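Local coordinates for protein condensin complex subunit 3 (Schizosaccharomyces pombe, PDB 5OQR) that serves as a regulatory subunit of condensin, the complex required for converting interphase chromatin into condensed, mitotic-like chromosomes, at residues Gly575-Ala580 / Glu614-Asp619; Ile596-Asp601 / Gln642-Thr647; Ile610-Pro615 / Tyr629-Tyr634. All blocks are in the same frame, centred on the assembly; numbering follows the deposited sequence.

Contact 1 (Gly575-Ala580 / Glu614-Asp619)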
loop_
_atom_site.group_PDB
_atom_site.type_symbol
_atom_site.label_atom_id
_atom_site.label_comp_id
_atom_site.label_asym_id
_atom_site.label_seq_id
_atom_site.Cartn_x
_atom_site.Cartn_y
_atom_site.Cartn_z
ATOM N N GLY A 575 24.086 -4.770 -4.677
ATOM C CA GLY A 575 24.824 -4.444 -3.478
ATOM C C GLY A 575 25.165 -2.985 -3.296
ATOM O O GLY A 575 25.818 -2.633 -2.309
ATOM N N GLU A 576 24.748 -2.115 -4.217
ATOM C CA GLU A 576 25.051 -0.686 -4.120
ATOM C C GLU A 576 23.910 0.031 -3.400
ATOM O O GLU A 576 23.118 0.769 -3.986
ATOM C CB GLU A 576 25.292 -0.094 -5.501
ATOM C CG GLU A 576 26.502 -0.675 -6.217
ATOM C CD GLU A 576 27.410 0.385 -6.815
ATOM O OE1 GLU A 576 27.400 1.535 -6.326
ATOM O OE2 GLU A 576 28.143 0.068 -7.777
ATOM N N PHE A 577 23.846 -0.197 -2.088
ATOM C CA PHE A 577 22.903 0.534 -1.253
ATOM C C PHE A 577 23.185 2.030 -1.239
ATOM O O PHE A 577 22.376 2.793 -0.699
ATOM C CB PHE A 577 22.922 -0.021 0.178
ATOM C CG PHE A 577 24.205 0.241 0.920
ATOM C CD1 PHE A 577 24.254 1.188 1.929
ATOM C CD2 PHE A 577 25.358 -0.462 0.612
ATOM C CE1 PHE A 577 25.429 1.431 2.612
ATOM C CE2 PHE A 577 26.535 -0.223 1.292
ATOM C CZ PHE A 577 26.571 0.724 2.293
ATOM N N GLU A 578 24.304 2.465 -1.823
ATOM C CA GLU A 578 24.576 3.891 -1.956
ATOM C C GLU A 578 23.656 4.534 -2.988
ATOM O O GLU A 578 23.248 5.691 -2.829
ATOM C CB GLU A 578 26.037 4.106 -2.350
ATOM C CG GLU A 578 27.057 3.331 -1.519
ATOM C CD GLU A 578 27.226 3.887 -0.118
ATOM O OE1 GLU A 578 26.229 4.367 0.462
ATOM O OE2 GLU A 578 28.362 3.849 0.400
ATOM N N ASN A 579 23.324 3.805 -4.049
ATOM C CA ASN A 579 22.493 4.305 -5.143
ATOM C C ASN A 579 21.143 3.597 -5.076
ATOM O O ASN A 579 20.969 2.507 -5.621
ATOM C CB ASN A 579 23.172 4.077 -6.486
ATOM C CG ASN A 579 24.315 5.038 -6.730
ATOM O OD1 ASN A 579 24.112 6.147 -7.223
ATOM N ND2 ASN A 579 25.527 4.619 -6.388
ATOM N N ALA A 580 20.181 4.236 -4.409
ATOM C CA ALA A 580 18.852 3.650 -4.280
ATOM C C ALA A 580 18.257 3.313 -5.640
ATOM O O ALA A 580 17.612 2.271 -5.804
ATOM C CB ALA A 580 17.933 4.608 -3.520
ATOM N N GLU A 614 18.357 -6.911 4.600
ATOM C CA GLU A 614 19.573 -6.348 5.164
ATOM C C GLU A 614 19.297 -4.961 5.747
ATOM O O GLU A 614 18.536 -4.183 5.165
ATOM C CB GLU A 614 20.664 -6.256 4.099
ATOM C CG GLU A 614 21.993 -5.759 4.635
ATOM C CD GLU A 614 23.148 -6.072 3.713
ATOM O OE1 GLU A 614 24.301 -6.054 4.191
ATOM O OE2 GLU A 614 22.903 -6.346 2.518
ATOM N N PRO A 615 19.897 -4.621 6.892
ATOM C CA PRO A 615 19.650 -3.288 7.467
ATOM C C PRO A 615 20.174 -2.144 6.616
ATOM O O PRO A 615 19.543 -1.080 6.588
ATOM C CB PRO A 615 20.363 -3.354 8.825
ATOM C CG PRO A 615 21.330 -4.479 8.704
ATOM C CD PRO A 615 20.665 -5.472 7.818
ATOM N N ASN A 616 21.303 -2.314 5.927
ATOM C CA ASN A 616 21.858 -1.209 5.153
ATOM C C ASN A 616 20.938 -0.784 4.015
ATOM O O ASN A 616 21.125 0.301 3.453
ATOM C CB ASN A 616 23.237 -1.582 4.599
ATOM C CG ASN A 616 23.173 -2.633 3.503
ATOM O OD1 ASN A 616 22.098 -3.046 3.072
ATOM N ND2 ASN A 616 24.339 -3.064 3.040
ATOM N N THR A 617 19.955 -1.610 3.665
ATOM C CA THR A 617 19.028 -1.330 2.580
ATOM C C THR A 617 17.628 -0.995 3.079
ATOM O O THR A 617 16.725 -0.793 2.264
ATOM C CB THR A 617 18.971 -2.536 1.628
ATOM O OG1 THR A 617 20.304 -2.958 1.317
ATOM C CG2 THR A 617 18.262 -2.193 0.321
ATOM N N VAL A 618 17.426 -0.912 4.395
ATOM C CA VAL A 618 16.077 -0.733 4.926
ATOM C C VAL A 618 15.480 0.583 4.443
ATOM O O VAL A 618 14.280 0.667 4.159
ATOM C CB VAL A 618 16.095 -0.817 6.464
ATOM C CG1 VAL A 618 16.846 0.365 7.071
ATOM C CG2 VAL A 618 14.678 -0.892 7.005
ATOM N N ASP A 619 16.301 1.629 4.346
ATOM C CA ASP A 619 15.788 2.936 3.949
ATOM C C ASP A 619 15.357 2.952 2.489
ATOM O O ASP A 619 14.463 3.720 2.116
ATOM C CB ASP A 619 16.841 4.013 4.204
ATOM C CG ASP A 619 17.138 4.196 5.678
ATOM O OD1 ASP A 619 16.189 4.128 6.488
ATOM O OD2 ASP A 619 18.318 4.404 6.028
#

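Contact 2 (Ile596-Asp601 / Gln642-Thr647)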
loop_
_atom_site.group_PDB
_atom_site.type_symbol
_atom_site.label_atom_id
_atom_site.label_comp_id
_atom_site.label_asym_id
_atom_site.label_seq_id
_atom_site.Cartn_x
_atom_site.Cartn_y
_atom_site.Cartn_z
ATOM N N ILE A 596 10.289 -14.727 -15.169
ATOM C CA ILE A 596 10.063 -14.895 -16.600
ATOM C C ILE A 596 10.910 -16.033 -17.151
ATOM O O ILE A 596 10.423 -16.876 -17.912
ATOM C CB ILE A 596 10.352 -13.576 -17.346
ATOM C CG1 ILE A 596 9.476 -12.441 -16.808
ATOM C CG2 ILE A 596 10.111 -13.744 -18.840
ATOM C CD1 ILE A 596 9.908 -11.076 -17.279
ATOM N N LEU A 597 12.189 -16.073 -16.779
ATOM C CA LEU A 597 13.155 -16.959 -17.412
ATOM C C LEU A 597 13.640 -18.100 -16.528
ATOM O O LEU A 597 14.202 -19.061 -17.057
ATOM C CB LEU A 597 14.379 -16.150 -17.869
ATOM C CG LEU A 597 14.486 -15.766 -19.347
ATOM C CD1 LEU A 597 13.187 -15.204 -19.892
ATOM C CD2 LEU A 597 15.611 -14.764 -19.535
ATOM N N HIS A 598 13.437 -18.028 -15.215
ATOM C CA HIS A 598 14.125 -18.909 -14.275
ATOM C C HIS A 598 15.630 -18.849 -14.526
ATOM O O HIS A 598 16.282 -19.836 -14.869
ATOM C CB HIS A 598 13.605 -20.347 -14.365
ATOM C CG HIS A 598 12.281 -20.554 -13.701
ATOM N ND1 HIS A 598 12.050 -20.223 -12.383
ATOM C CD2 HIS A 598 11.119 -21.067 -14.168
ATOM C CE1 HIS A 598 10.801 -20.515 -12.070
ATOM N NE2 HIS A 598 10.214 -21.029 -13.135
ATOM N N TYR A 599 16.171 -17.647 -14.355
ATOM C CA TYR A 599 17.557 -17.342 -14.699
ATOM C C TYR A 599 18.419 -17.532 -13.460
ATOM O O TYR A 599 18.649 -16.603 -12.685
ATOM C CB TYR A 599 17.659 -15.925 -15.250
ATOM C CG TYR A 599 19.055 -15.488 -15.632
ATOM C CD1 TYR A 599 19.635 -15.910 -16.818
ATOM C CD2 TYR A 599 19.786 -14.641 -14.814
ATOM C CE1 TYR A 599 20.906 -15.511 -17.173
ATOM C CE2 TYR A 599 21.058 -14.236 -15.160
ATOM C CZ TYR A 599 21.613 -14.674 -16.342
ATOM O OH TYR A 599 22.881 -14.274 -16.696
ATOM N N ARG A 600 18.901 -18.760 -13.270
ATOM C CA ARG A 600 19.821 -19.084 -12.182
ATOM C C ARG A 600 19.209 -18.748 -10.825
ATOM O O ARG A 600 19.843 -18.128 -9.969
ATOM C CB ARG A 600 21.152 -18.356 -12.371
ATOM C CG ARG A 600 21.564 -18.179 -13.823
ATOM C CD ARG A 600 22.938 -17.551 -13.935
ATOM N NE ARG A 600 24.003 -18.502 -13.629
ATOM C CZ ARG A 600 25.281 -18.176 -13.479
ATOM N NH1 ARG A 600 26.174 -19.115 -13.207
ATOM N NH2 ARG A 600 25.670 -16.916 -13.594
ATOM N N ASP A 601 17.954 -19.163 -10.634
ATOM C CA ASP A 601 17.226 -18.826 -9.413
ATOM C C ASP A 601 18.072 -19.105 -8.180
ATOM O O ASP A 601 18.256 -18.234 -7.327
ATOM C CB ASP A 601 15.921 -19.618 -9.336
ATOM C CG ASP A 601 15.150 -19.604 -10.632
ATOM O OD1 ASP A 601 15.790 -19.624 -11.700
ATOM O OD2 ASP A 601 13.903 -19.581 -10.586
ATOM N N GLN A 642 9.007 -22.744 -4.102
ATOM C CA GLN A 642 9.136 -22.901 -2.658
ATOM C C GLN A 642 10.297 -23.822 -2.315
ATOM O O GLN A 642 11.008 -23.597 -1.330
ATOM C CB GLN A 642 7.831 -23.432 -2.069
ATOM C CG GLN A 642 6.645 -22.515 -2.294
ATOM C CD GLN A 642 5.412 -22.944 -1.525
ATOM O OE1 GLN A 642 4.884 -24.032 -1.734
ATOM N NE2 GLN A 642 4.949 -22.086 -0.628
ATOM N N TRP A 643 10.514 -24.857 -3.130
ATOM C CA TRP A 643 11.620 -25.774 -2.888
ATOM C C TRP A 643 12.960 -25.060 -2.997
ATOM O O TRP A 643 13.853 -25.268 -2.167
ATOM C CB TRP A 643 11.549 -26.939 -3.875
ATOM C CG TRP A 643 12.492 -28.061 -3.573
ATOM C CD1 TRP A 643 13.801 -28.152 -3.937
ATOM C CD2 TRP A 643 12.193 -29.262 -2.853
ATOM N NE1 TRP A 643 14.338 -29.330 -3.487
ATOM C CE2 TRP A 643 13.370 -30.031 -2.818
ATOM C CE3 TRP A 643 11.045 -29.761 -2.232
ATOM C CZ2 TRP A 643 13.433 -31.270 -2.185
ATOM C CZ3 TRP A 643 11.110 -30.987 -1.607
ATOM C CH2 TRP A 643 12.295 -31.729 -1.590
ATOM N N ARG A 644 13.120 -24.212 -4.013
ATOM C CA ARG A 644 14.370 -23.477 -4.181
ATOM C C ARG A 644 14.652 -22.570 -2.993
ATOM O O ARG A 644 15.817 -22.341 -2.650
ATOM C CB ARG A 644 14.324 -22.650 -5.465
ATOM C CG ARG A 644 14.180 -23.462 -6.736
ATOM C CD ARG A 644 14.196 -22.563 -7.957
ATOM N NE ARG A 644 13.972 -23.300 -9.198
ATOM C CZ ARG A 644 12.810 -23.382 -9.838
ATOM N NH1 ARG A 644 11.731 -22.768 -9.371
ATOM N NH2 ARG A 644 12.723 -24.082 -10.960
ATOM N N ILE A 645 13.607 -22.038 -2.357
ATOM C CA ILE A 645 13.808 -21.136 -1.228
ATOM C C ILE A 645 14.238 -21.920 0.005
ATOM O O ILE A 645 15.102 -21.475 0.769
ATOM C CB ILE A 645 12.530 -20.317 -0.971
ATOM C CG1 ILE A 645 12.194 -19.471 -2.204
ATOM C CG2 ILE A 645 12.698 -19.417 0.253
ATOM C CD1 ILE A 645 10.832 -18.819 -2.160
ATOM N N ALA A 646 13.651 -23.098 0.218
ATOM C CA ALA A 646 14.071 -23.944 1.328
ATOM C C ALA A 646 15.496 -24.445 1.137
ATOM O O ALA A 646 16.187 -24.734 2.120
ATOM C CB ALA A 646 13.108 -25.119 1.484
ATOM N N THR A 647 15.957 -24.542 -0.110
ATOM C CA THR A 647 17.293 -25.063 -0.379
ATOM C C THR A 647 18.384 -24.080 0.030
ATOM O O THR A 647 19.508 -24.498 0.328
ATOM C CB THR A 647 17.415 -25.411 -1.861
ATOM O OG1 THR A 647 16.498 -26.466 -2.172
ATOM C CG2 THR A 647 18.830 -25.857 -2.213
#

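Contact 3 (Ile610-Pro615 / Tyr629-Tyr634)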
loop_
_atom_site.group_PDB
_atom_site.type_symbol
_atom_site.label_atom_id
_atom_site.label_comp_id
_atom_site.label_asym_id
_atom_site.label_seq_id
_atom_site.Cartn_x
_atom_site.Cartn_y
_atom_site.Cartn_z
ATOM N N ILE A 610 18.863 -11.859 1.270
ATOM C CA ILE A 610 19.742 -11.164 2.206
ATOM C C ILE A 610 19.576 -9.657 2.062
ATOM O O ILE A 610 19.298 -8.948 3.036
ATOM C CB ILE A 610 21.204 -11.594 1.996
ATOM C CG1 ILE A 610 21.379 -13.059 2.399
ATOM C CG2 ILE A 610 22.154 -10.699 2.797
ATOM C CD1 ILE A 610 22.777 -13.606 2.206
ATOM N N GLN A 611 19.749 -9.145 0.842
ATOM C CA GLN A 611 19.619 -7.711 0.614
ATOM C C GLN A 611 18.236 -7.214 1.013
ATOM O O GLN A 611 18.102 -6.147 1.620
ATOM C CB GLN A 611 19.894 -7.393 -0.854
ATOM C CG GLN A 611 20.364 -5.978 -1.099
ATOM C CD GLN A 611 21.815 -5.784 -0.728
ATOM O OE1 GLN A 611 22.681 -6.549 -1.148
ATOM N NE2 GLN A 611 22.090 -4.763 0.072
ATOM N N TYR A 612 17.196 -7.979 0.680
ATOM C CA TYR A 612 15.832 -7.569 0.996
ATOM C C TYR A 612 15.649 -7.338 2.491
ATOM O O TYR A 612 14.926 -6.423 2.900
ATOM C CB TYR A 612 14.852 -8.624 0.486
ATOM C CG TYR A 612 13.417 -8.391 0.890
ATOM C CD1 TYR A 612 12.703 -7.309 0.397
ATOM C CD2 TYR A 612 12.768 -9.263 1.751
ATOM C CE1 TYR A 612 11.387 -7.095 0.759
ATOM C CE2 TYR A 612 11.454 -9.059 2.117
ATOM C CZ TYR A 612 10.768 -7.974 1.617
ATOM O OH TYR A 612 9.458 -7.768 1.980
ATOM N N PHE A 613 16.291 -8.155 3.321
ATOM C CA PHE A 613 16.184 -8.032 4.768
ATOM C C PHE A 613 17.375 -7.319 5.394
ATOM O O PHE A 613 17.396 -7.137 6.614
ATOM C CB PHE A 613 16.036 -9.417 5.409
ATOM C CG PHE A 613 14.698 -10.061 5.173
ATOM C CD1 PHE A 613 13.541 -9.490 5.668
ATOM C CD2 PHE A 613 14.602 -11.250 4.472
ATOM C CE1 PHE A 613 12.313 -10.083 5.457
ATOM C CE2 PHE A 613 13.378 -11.849 4.260
ATOM C CZ PHE A 613 12.232 -11.263 4.755
ATOM N N GLU A 614 18.357 -6.911 4.600
ATOM C CA GLU A 614 19.573 -6.348 5.164
ATOM C C GLU A 614 19.297 -4.961 5.747
ATOM O O GLU A 614 18.536 -4.183 5.165
ATOM C CB GLU A 614 20.664 -6.256 4.099
ATOM C CG GLU A 614 21.993 -5.759 4.635
ATOM C CD GLU A 614 23.148 -6.072 3.713
ATOM O OE1 GLU A 614 24.301 -6.054 4.191
ATOM O OE2 GLU A 614 22.903 -6.346 2.518
ATOM N N PRO A 615 19.897 -4.621 6.892
ATOM C CA PRO A 615 19.650 -3.288 7.467
ATOM C C PRO A 615 20.174 -2.144 6.616
ATOM O O PRO A 615 19.543 -1.080 6.588
ATOM C CB PRO A 615 20.363 -3.354 8.825
ATOM C CG PRO A 615 21.330 -4.479 8.704
ATOM C CD PRO A 615 20.665 -5.472 7.818
ATOM N N TYR A 629 6.766 -7.384 -3.649
ATOM C CA TYR A 629 5.813 -7.966 -4.585
ATOM C C TYR A 629 6.333 -9.242 -5.229
ATOM O O TYR A 629 5.541 -10.133 -5.551
ATOM C CB TYR A 629 5.467 -6.950 -5.680
ATOM C CG TYR A 629 4.652 -7.536 -6.809
ATOM C CD1 TYR A 629 5.245 -7.873 -8.017
ATOM C CD2 TYR A 629 3.295 -7.770 -6.661
ATOM C CE1 TYR A 629 4.507 -8.419 -9.046
ATOM C CE2 TYR A 629 2.548 -8.314 -7.682
ATOM C CZ TYR A 629 3.159 -8.637 -8.872
ATOM O OH TYR A 629 2.411 -9.182 -9.893
ATOM N N PHE A 630 7.649 -9.355 -5.410
ATOM C CA PHE A 630 8.209 -10.490 -6.137
ATOM C C PHE A 630 8.143 -11.772 -5.314
ATOM O O PHE A 630 7.681 -12.809 -5.802
ATOM C CB PHE A 630 9.651 -10.181 -6.541
ATOM C CG PHE A 630 10.515 -11.399 -6.689
ATOM C CD1 PHE A 630 11.283 -11.849 -5.629
ATOM C CD2 PHE A 630 10.563 -12.091 -7.885
ATOM C CE1 PHE A 630 12.078 -12.967 -5.756
ATOM C CE2 PHE A 630 11.357 -13.210 -8.019
ATOM C CZ PHE A 630 12.114 -13.649 -6.953
ATOM N N PHE A 631 8.609 -11.726 -4.064
ATOM C CA PHE A 631 8.707 -12.952 -3.274
ATOM C C PHE A 631 7.380 -13.691 -3.175
ATOM O O PHE A 631 7.357 -14.908 -3.420
ATOM C CB PHE A 631 9.278 -12.632 -1.888
ATOM C CG PHE A 631 10.766 -12.415 -1.877
ATOM C CD1 PHE A 631 11.626 -13.404 -2.317
ATOM C CD2 PHE A 631 11.303 -11.227 -1.420
ATOM C CE1 PHE A 631 12.991 -13.209 -2.312
ATOM C CE2 PHE A 631 12.670 -11.025 -1.412
ATOM C CZ PHE A 631 13.514 -12.020 -1.858
ATOM N N PRO A 632 6.259 -13.051 -2.842
ATOM C CA PRO A 632 4.988 -13.796 -2.847
ATOM C C PRO A 632 4.621 -14.343 -4.215
ATOM O O PRO A 632 4.128 -15.472 -4.316
ATOM C CB PRO A 632 3.972 -12.754 -2.357
ATOM C CG PRO A 632 4.775 -11.729 -1.656
ATOM C CD PRO A 632 6.083 -11.673 -2.362
ATOM N N VAL A 633 4.846 -13.567 -5.276
ATOM C CA VAL A 633 4.506 -14.016 -6.624
ATOM C C VAL A 633 5.358 -15.216 -7.009
ATOM O O VAL A 633 4.863 -16.202 -7.568
ATOM C CB VAL A 633 4.673 -12.857 -7.626
ATOM C CG1 VAL A 633 4.724 -13.363 -9.068
ATOM C CG2 VAL A 633 3.542 -11.869 -7.465
ATOM N N TYR A 634 6.658 -15.141 -6.729
ATOM C CA TYR A 634 7.565 -16.225 -7.086
ATOM C C TYR A 634 7.325 -17.447 -6.210
ATOM O O TYR A 634 7.184 -18.568 -6.712
ATOM C CB TYR A 634 9.006 -15.736 -6.964
ATOM C CG TYR A 634 10.065 -16.756 -7.307
ATOM C CD1 TYR A 634 10.693 -17.490 -6.311
ATOM C CD2 TYR A 634 10.451 -16.972 -8.621
ATOM C CE1 TYR A 634 11.668 -18.416 -6.615
ATOM C CE2 TYR A 634 11.426 -17.897 -8.934
ATOM C CZ TYR A 634 12.031 -18.615 -7.926
ATOM O OH TYR A 634 13.002 -19.536 -8.232
#

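Contact 1 (Gly575-Ala580 / Glu614-Asp619)
The side-chain amide of N616 lies flat on the phenyl ring of F577, and this amide-on-ring stack carries most of the contact. The two planes are only 14° apart. ND2 stands over the ring near its rim, 3.7 Å from F577 CD2, while N616 CB covers another part of the same face as a CH-pi donor, 4.2 Å from the ring centroid. The backbone joins in at the ring's border, where N616 O comes to 3.6 Å from F577 CD1. Both side chains adopt the less common first torsion that sets CG between the backbone N and the carbonyl carbon (chi1 68° in F577, 70° in N616), and the two then cross at about a right angle. The opposite face of the phenyl ring is partly covered by the carboxylate carbon of its neighbour E578, so a ring placed on an exposed turn still has cover on both faces. Asparagine suits its position because the amide offers a flat surface to the ring and a carbonyl to its own chain: T617 OG1 donates to N616 OD1, which probably limits the turning of the amide. That hydroxyl is also hydrogen-bonded to Q611 and to Q583, so buried T617 ties the amide to two glutamines. Replacing N616 by an alanine would probably cost the ring its stacked amide, leaving just CB on that face, and T617 OG1 its side-chain acceptor. F577 itself sits in a type I turn from E576 to N579, and N616 in a short 3-10 segment. Such meetings of loops are characteristic of an alpha-solenoid, here of the HEAT-repeat type: the turns after helices 563-574 and 601-613 come together at one edge of the helical array.

Contact 2 (Ile596-Asp601 / Gln642-Thr647)
R644 reaches across to H598 and D601, which together cover one face of its guanidinium group. The close-packed part lies partway along the arm, where D601 CB lies 3.7 Å from R644 CD; the chain, extended from CG to NE, lays CD against the buried aspartate. D601 OD2 sits above the guanidinium plane, 4.0 Å from R644 NE, with no N-H aimed at it, so the long salt bridge rests on charge alone. The carboxylate is held by other bonds. H598 ND1 donates to the syn lone pair of D601 OD2 at 2.7 Å in a nearly straight bond (165°), with the oxygen close to the imidazole plane, and the hydroxyl of Y634 is hydrogen-bonded to the same oxygen. Two hydrogen bonds thus hold OD2, and the arginine adds only its charge, which is likely to favour the ionised form. An acid also suits the first turn of helix 601-613, whose N-terminus would welcome it. The looser side is the outer one, where H598 and the guanidinium end are only partly buried. There the ND1-CE1 side of the imidazole lies over the rim of the guanidinium, planes 34° apart, touching at H598 CE1 and R644 NH1 (3.6 Å) without regular stacking. H598, with positive phi, is where the chain leaves helix 580-597, and its ring bonds to D601 three residues on. R644 belongs to helix 639-661 and passes L605 of helix 601-613 and Y634 of helix 621-635, while the next face of its own helix, through W643 and A646, packs against helix 706-717.

Contact 3 (Ile610-Pro615 / Tyr629-Tyr634)
Y612 and F631 meet in the buried space between helices 601-613 and 621-635, with F631 CE2 set over one face of the tyrosine ring. The contact starts at the root of Y612, whose CB lies 3.8 Å from F631 CE2. One bond further on, Y612 CG is 3.6 Å from F631 CE2. Y612 CD2 carries on the contact, touching F631 CE2 and, at 4.0 Å, F631 CD2; on the other branch Y612 CD1 makes only a marginal approach to F631 CE2. By Y612 CE2 the pair is parting, with 4.2 Å to F631 CD2, and the phenol end, CZ and OH, continues beyond the phenylalanine, the two side chains running in opposite directions. Holding CG anti to the backbone N (chi1 173°) sends the tyrosine ring across to the partner helix. The planes make 58°, so the pair is oblique. Large aromatics suit this site because they bridge the 9.9 Å between the CA atoms of Y612 and F631. Neighbouring rings extend the cluster: Y612 CD2 sits over the centre of the F613 ring, W682 stacks on F631, and R624 makes a cation-pi contact with Y612. Side chains packed between consecutive helices form the hydrophobic core of an alpha-solenoid; here that core is locally rich in rings.

How the contacts relate
Contact 3 lies between the other two, its centre about 13 Å from that of each, whereas contacts 1 and 2 are centred about 23 Å apart and do not touch. Q611 and Y634, both of contact 3, make the main joins. Q611 hydrogen-bonds through NE2 to T617 OG1 of contact 1 at 2.8 Å, and its OE1 packs against G575 CA, 3.8 Å away; the two contacts also share E614 and P615. On the other side, Y634 reaches contact 2, where besides its bond to D601 it packs on R644 CD and H598. Contacts 1 and 2 join loops and helix ends on either side of an aromatic core.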